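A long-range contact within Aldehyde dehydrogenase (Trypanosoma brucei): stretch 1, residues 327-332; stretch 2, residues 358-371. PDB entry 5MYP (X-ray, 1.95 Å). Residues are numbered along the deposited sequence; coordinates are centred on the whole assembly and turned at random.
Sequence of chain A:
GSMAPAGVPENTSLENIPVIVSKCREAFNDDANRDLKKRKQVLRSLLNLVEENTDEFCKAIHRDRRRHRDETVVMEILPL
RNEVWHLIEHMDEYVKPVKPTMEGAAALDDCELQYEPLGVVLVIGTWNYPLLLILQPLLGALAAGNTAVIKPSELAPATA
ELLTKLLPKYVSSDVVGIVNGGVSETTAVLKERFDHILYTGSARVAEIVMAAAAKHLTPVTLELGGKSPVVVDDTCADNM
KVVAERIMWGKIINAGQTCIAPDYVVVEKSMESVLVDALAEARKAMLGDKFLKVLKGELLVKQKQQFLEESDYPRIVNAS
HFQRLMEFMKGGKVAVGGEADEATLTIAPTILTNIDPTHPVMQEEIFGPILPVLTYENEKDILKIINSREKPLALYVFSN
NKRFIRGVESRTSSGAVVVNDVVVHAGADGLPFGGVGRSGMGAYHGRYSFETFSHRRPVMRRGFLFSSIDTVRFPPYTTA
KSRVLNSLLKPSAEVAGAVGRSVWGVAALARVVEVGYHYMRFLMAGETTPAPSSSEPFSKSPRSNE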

# COMPACT_ATOMS: atom_id res chain seq x y z
N GLU A 327 -36.68 -3.01 -9.19
CA GLU A 327 -36.95 -4.13 -8.28
C GLU A 327 -36.63 -3.82 -6.81
O GLU A 327 -37.28 -4.36 -5.92
CB GLU A 327 -36.20 -5.41 -8.71
CG GLU A 327 -36.74 -6.10 -9.95
CD GLU A 327 -38.20 -6.49 -9.82
OE1 GLU A 327 -39.00 -6.00 -10.64
OE2 GLU A 327 -38.55 -7.27 -8.90
N PHE A 328 -35.63 -2.97 -6.56
CA PHE A 328 -35.32 -2.51 -5.19
C PHE A 328 -36.47 -1.78 -4.49
O PHE A 328 -36.54 -1.82 -3.26
CB PHE A 328 -34.06 -1.62 -5.16
CG PHE A 328 -32.74 -2.34 -5.31
CD1 PHE A 328 -32.60 -3.73 -5.12
CD2 PHE A 328 -31.60 -1.61 -5.61
CE1 PHE A 328 -31.37 -4.34 -5.26
CE2 PHE A 328 -30.36 -2.22 -5.74
CZ PHE A 328 -30.25 -3.59 -5.56
N MET A 329 -37.36 -1.14 -5.25
CA MET A 329 -38.54 -0.49 -4.67
C MET A 329 -39.50 -1.46 -3.97
O MET A 329 -40.30 -1.04 -3.13
CB MET A 329 -39.31 0.31 -5.74
CG MET A 329 -38.56 1.51 -6.29
SD MET A 329 -39.55 2.47 -7.44
CE MET A 329 -38.30 3.52 -8.17
N LYS A 330 -39.41 -2.76 -4.30
CA LYS A 330 -40.24 -3.80 -3.66
C LYS A 330 -39.81 -4.11 -2.22
O LYS A 330 -40.60 -4.65 -1.45
CB LYS A 330 -40.19 -5.10 -4.47
CG LYS A 330 -40.55 -4.99 -5.95
CD LYS A 330 -41.98 -4.53 -6.18
CE LYS A 330 -42.29 -4.42 -7.67
NZ LYS A 330 -42.03 -5.68 -8.41
N GLY A 331 -38.57 -3.77 -1.86
CA GLY A 331 -38.06 -4.03 -0.52
C GLY A 331 -38.52 -3.09 0.59
O GLY A 331 -38.09 -3.24 1.73
N GLY A 332 -39.38 -2.12 0.27
CA GLY A 332 -40.04 -1.30 1.28
C GLY A 332 -41.24 -0.53 0.73
O GLY A 332 -41.64 -0.73 -0.42
N THR A 358 -33.01 -7.64 5.19
CA THR A 358 -32.49 -8.78 4.42
C THR A 358 -32.73 -8.68 2.91
O THR A 358 -32.13 -9.44 2.15
CB THR A 358 -33.08 -10.11 4.91
OG1 THR A 358 -34.50 -10.12 4.69
CG2 THR A 358 -32.80 -10.32 6.40
N HIS A 359 -33.62 -7.77 2.48
CA HIS A 359 -33.88 -7.55 1.05
C HIS A 359 -32.61 -7.03 0.36
O HIS A 359 -31.85 -6.28 0.98
CB HIS A 359 -35.03 -6.55 0.85
CG HIS A 359 -35.47 -6.39 -0.58
ND1 HIS A 359 -34.80 -5.59 -1.48
CD2 HIS A 359 -36.50 -6.93 -1.27
CE1 HIS A 359 -35.39 -5.65 -2.66
NE2 HIS A 359 -36.43 -6.45 -2.56
N PRO A 360 -32.37 -7.45 -0.91
CA PRO A 360 -31.23 -6.95 -1.70
C PRO A 360 -30.94 -5.43 -1.66
O PRO A 360 -29.78 -5.04 -1.75
CB PRO A 360 -31.60 -7.38 -3.12
CG PRO A 360 -32.32 -8.67 -2.92
CD PRO A 360 -33.03 -8.58 -1.59
N VAL A 361 -31.97 -4.59 -1.52
CA VAL A 361 -31.81 -3.13 -1.43
C VAL A 361 -30.98 -2.69 -0.21
O VAL A 361 -30.33 -1.64 -0.26
CB VAL A 361 -33.18 -2.39 -1.44
CG1 VAL A 361 -33.94 -2.57 -0.13
CG2 VAL A 361 -33.00 -0.90 -1.74
N MET A 362 -31.01 -3.48 0.86
CA MET A 362 -30.17 -3.23 2.04
C MET A 362 -29.05 -4.26 2.24
O MET A 362 -28.47 -4.35 3.32
CB MET A 362 -31.05 -3.11 3.29
CG MET A 362 -31.61 -1.70 3.49
SD MET A 362 -30.36 -0.40 3.51
CE MET A 362 -29.38 -0.90 4.93
N GLN A 363 -28.74 -5.01 1.18
CA GLN A 363 -27.57 -5.89 1.13
C GLN A 363 -26.52 -5.45 0.10
O GLN A 363 -25.33 -5.66 0.33
CB GLN A 363 -28.01 -7.33 0.82
CG GLN A 363 -28.86 -7.98 1.90
CD GLN A 363 -28.14 -8.05 3.24
OE1 GLN A 363 -27.11 -8.71 3.37
NE2 GLN A 363 -28.68 -7.37 4.24
N GLU A 364 -26.96 -4.86 -1.01
CA GLU A 364 -26.07 -4.46 -2.10
C GLU A 364 -25.94 -2.93 -2.16
O GLU A 364 -26.83 -2.21 -1.73
CB GLU A 364 -26.61 -4.97 -3.44
CG GLU A 364 -26.86 -6.47 -3.49
CD GLU A 364 -27.52 -6.92 -4.80
OE1 GLU A 364 -27.54 -6.14 -5.78
OE2 GLU A 364 -28.01 -8.06 -4.85
N GLU A 365 -24.81 -2.46 -2.71
CA GLU A 365 -24.64 -1.05 -3.04
C GLU A 365 -25.72 -0.67 -4.05
O GLU A 365 -25.82 -1.28 -5.11
CB GLU A 365 -23.25 -0.79 -3.64
CG GLU A 365 -23.01 0.65 -4.11
CD GLU A 365 -21.64 0.85 -4.74
OE1 GLU A 365 -21.10 -0.09 -5.36
OE2 GLU A 365 -21.08 1.97 -4.61
N ILE A 366 -26.51 0.34 -3.71
CA ILE A 366 -27.65 0.72 -4.55
C ILE A 366 -27.16 1.36 -5.86
O ILE A 366 -27.53 0.91 -6.95
CB ILE A 366 -28.63 1.63 -3.78
CG1 ILE A 366 -29.24 0.83 -2.61
CG2 ILE A 366 -29.72 2.17 -4.70
CD1 ILE A 366 -30.18 1.60 -1.72
N PHE A 367 -26.31 2.37 -5.73
CA PHE A 367 -25.72 3.07 -6.88
C PHE A 367 -26.81 3.59 -7.81
O PHE A 367 -26.80 3.37 -9.02
CB PHE A 367 -24.72 2.14 -7.60
CG PHE A 367 -23.56 2.87 -8.20
CD1 PHE A 367 -22.54 3.34 -7.38
CD2 PHE A 367 -23.46 3.07 -9.57
CE1 PHE A 367 -21.46 4.02 -7.91
CE2 PHE A 367 -22.37 3.73 -10.11
CZ PHE A 367 -21.37 4.21 -9.28
N GLY A 368 -27.78 4.27 -7.21
CA GLY A 368 -28.95 4.75 -7.93
C GLY A 368 -29.86 5.60 -7.06
O GLY A 368 -29.54 5.86 -5.90
N PRO A 369 -31.00 6.03 -7.62
CA PRO A 369 -31.88 6.97 -6.90
C PRO A 369 -32.74 6.42 -5.74
O PRO A 369 -33.60 7.15 -5.25
CB PRO A 369 -32.80 7.49 -8.03
CG PRO A 369 -32.07 7.19 -9.29
CD PRO A 369 -31.41 5.89 -9.02
N ILE A 370 -32.50 5.19 -5.28
CA ILE A 370 -33.28 4.61 -4.17
C ILE A 370 -32.59 4.91 -2.84
O ILE A 370 -31.41 4.61 -2.68
CB ILE A 370 -33.47 3.08 -4.33
CG1 ILE A 370 -33.96 2.71 -5.74
CG2 ILE A 370 -34.39 2.53 -3.25
CD1 ILE A 370 -35.20 3.45 -6.20
N LEU A 371 -33.34 5.48 -1.90
CA LEU A 371 -32.84 5.82 -0.57
C LEU A 371 -33.69 5.14 0.52
O LEU A 371 -34.73 5.67 0.93
CB LEU A 371 -32.84 7.34 -0.36
CG LEU A 371 -32.11 7.88 0.87
CD1 LEU A 371 -30.60 7.73 0.74
CD2 LEU A 371 -32.46 9.34 1.11

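Packing of residues 327-332 against residues 358-371 of the aldehyde dehydrogenase chain. No hydrogen bond crosses between the two stretches; the contact, 462 Å² of buried surface summed over both sides, rests on fit. The main bump is F328, the residue most covered here, whose ring enters a hollow made by the bend of stretch 2 from H359 to I370. V361 forms one wall: its CA lies over a face of the ring, 4.0 Å from the F328 centroid and 18° off the normal, a CH-pi contact, while V361 CG2 packs 3.7 Å from F328 CB. Around the ring, F328 CE1 meets P360 CB at 3.7 Å, and F328 CD2 lies 4.3 Å from I366 CG2. At the tip, E364 OE1 sits near the ring plane, 3.7 Å from F328 CZ; this oxygen is hydrogen-bonded elsewhere in the structure. I370 closes in near the root of the side chain, with its CG1 4.4 Å from F328 CB.

A second fit reverses the roles. The H359 imidazole projects from stretch 2 to the turn of stretch 1, and G331 sets its CA over one face of the ring: G331 CA is 3.4 Å from the H359 ring centroid, 11° off the normal, a second CH-pi contact. Glycine makes this closeness possible, since an ideal CB on G331 would point toward stretch 2 and stand 2.5 Å from H359 ND1 and 3.0 Å from V361 CG1, both clashes. The imidazole is held from its own side, where V361 N donates a nearly straight hydrogen bond to H359 ND1 (3.0 Å, 175°). Stretch 1 keeps its turn through K330 N to E327 O (3.1 Å) and G331 N to F328 O (3.1 Å). M329 starts away from stretch 2, yet its extended side chain brings CE back to 3.7 Å from I370 CD1.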